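Local coordinates for 6-phospho-beta-glucosidase (Thermotoga maritima, PDB 1UP7) that hydrolyses cellobiose 6'-phosphate to glucose 6-phosphate and glucose, using NAD+ and a manganese ion as cofactors, at the interface of chains A and B. Coordinates in Å, arbitrary orientation; residue numbers count along the deposited sequence, not the author numbering. Chains: chain A/B, 6-phospho-beta-glucosidase.

The interface of chains A and B. Residues chain A 322, 339, 346-349; chain B 323, 347-349.
A:Ser349 and B:Thr347 join backbone to backbone, the amide N of A:Ser349 giving a hydrogen bond to B:Thr347 O at 2.8 Å. The twin bond runs from B:Ser349 N to A:Thr347 O at 2.9 Å. This reciprocal pair brackets A:Leu348 and B:Leu348 and defines an antiparallel beta bridge where the strands 344-347 of the two subunits run out.

A side-chain bond extends the pairing. A:His346 ND1 donates to the carbonyl oxygen B:Ser349 O at 3.1 Å, approaching it almost end-on with a C=O...N angle of 163°, although that oxygen sits 19° out of the imidazole plane. The ring is placed by a first torsion of -56°, with CG anti to its own carbonyl carbon. An alanine here would remove the ND1 donor and would probably leave B:Ser349 O without this mate and open a gap where the imidazole stood.

Apolar packing is modest. A:Thr347 CB and B:Ser349 CB meet at 3.8 Å, and the exchanged pair, A:Ser349 CB and B:Thr347 CB, matches this. A:Leu348 and B:Leu348 run alongside each other with their tips on the same side, but their CD1 methyls are modelled too close for the detail to be trusted.

One contact sets a polar atom against carbon: B:Ser349 OG, the hydroxyl oxygen, anti to its backbone N, lies 3.3 Å from A:Asn322 CB, at van der Waals range.

The patch belongs to a two-fold interface of an enzyme that forms dimers and tetramers. Its centre lies about 25 Å from the catalytic A:Tyr243, which suggests a role in assembly rather than direct participation in hydrolysis.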
# COMPACT_ATOMS: atom_id res chain seq x y z
N ASN A 322 -10.76 -0.21 4.84
CA ASN A 322 -10.24 1.15 4.97
C ASN A 322 -9.30 1.38 6.16
O ASN A 322 -9.50 2.33 6.94
CB ASN A 322 -11.40 2.16 5.05
CG ASN A 322 -12.20 2.29 3.74
OD1 ASN A 322 -13.29 2.81 3.75
ND2 ASN A 322 -11.64 1.85 2.63
N TYR A 339 -17.63 3.15 13.79
CA TYR A 339 -18.23 4.28 14.47
C TYR A 339 -19.39 4.71 13.59
O TYR A 339 -19.21 5.10 12.43
CB TYR A 339 -17.20 5.39 14.62
CG TYR A 339 -17.72 6.66 15.24
CD1 TYR A 339 -17.98 6.74 16.61
CD2 TYR A 339 -17.91 7.80 14.47
CE1 TYR A 339 -18.41 7.90 17.19
CE2 TYR A 339 -18.33 8.99 15.05
CZ TYR A 339 -18.59 9.03 16.40
OH TYR A 339 -19.03 10.21 16.98
N HIS A 346 -17.97 4.80 9.97
CA HIS A 346 -16.54 5.03 9.89
C HIS A 346 -15.81 3.87 10.53
O HIS A 346 -16.07 3.46 11.65
CB HIS A 346 -16.14 6.34 10.52
CG HIS A 346 -16.85 7.53 9.95
ND1 HIS A 346 -16.40 8.19 8.83
CD2 HIS A 346 -17.97 8.17 10.34
CE1 HIS A 346 -17.23 9.18 8.54
NE2 HIS A 346 -18.19 9.19 9.45
N THR A 347 -14.89 3.36 9.78
CA THR A 347 -13.97 2.36 10.22
C THR A 347 -12.96 2.89 11.27
O THR A 347 -12.51 4.03 11.20
CB THR A 347 -13.35 1.86 8.89
OG1 THR A 347 -14.02 0.64 8.51
CG2 THR A 347 -11.97 1.52 9.03
N LEU A 348 -12.67 2.05 12.26
CA LEU A 348 -11.75 2.37 13.37
C LEU A 348 -10.45 1.60 13.24
O LEU A 348 -10.45 0.41 13.00
CB LEU A 348 -12.38 1.94 14.70
CG LEU A 348 -12.95 2.98 15.67
CD1 LEU A 348 -13.53 4.13 14.92
CD2 LEU A 348 -14.01 2.36 16.54
N SER A 349 -9.34 2.29 13.41
CA SER A 349 -8.05 1.63 13.53
C SER A 349 -8.02 0.48 14.57
O SER A 349 -8.45 0.66 15.72
CB SER A 349 -7.01 2.67 13.92
OG SER A 349 -5.75 2.15 13.53
N GLY B 323 -4.50 4.90 7.91
CA GLY B 323 -5.69 4.67 7.11
C GLY B 323 -6.78 5.73 7.12
O GLY B 323 -7.76 5.62 6.39
N THR B 347 -7.98 5.95 15.06
CA THR B 347 -8.10 6.63 13.82
C THR B 347 -9.40 6.20 13.13
O THR B 347 -9.84 5.05 13.25
CB THR B 347 -6.80 6.36 13.08
OG1 THR B 347 -6.10 7.62 12.92
CG2 THR B 347 -7.00 5.82 11.77
N LEU B 348 -10.01 7.17 12.46
CA LEU B 348 -11.28 7.02 11.75
C LEU B 348 -11.11 7.17 10.24
O LEU B 348 -10.47 8.07 9.76
CB LEU B 348 -12.23 8.12 12.22
CG LEU B 348 -13.37 7.88 13.23
CD1 LEU B 348 -13.39 6.47 13.82
CD2 LEU B 348 -13.22 8.85 14.33
N SER B 349 -11.72 6.28 9.48
CA SER B 349 -11.75 6.40 8.03
C SER B 349 -12.38 7.71 7.49
O SER B 349 -13.46 8.10 7.91
CB SER B 349 -12.56 5.26 7.48
OG SER B 349 -12.17 5.13 6.13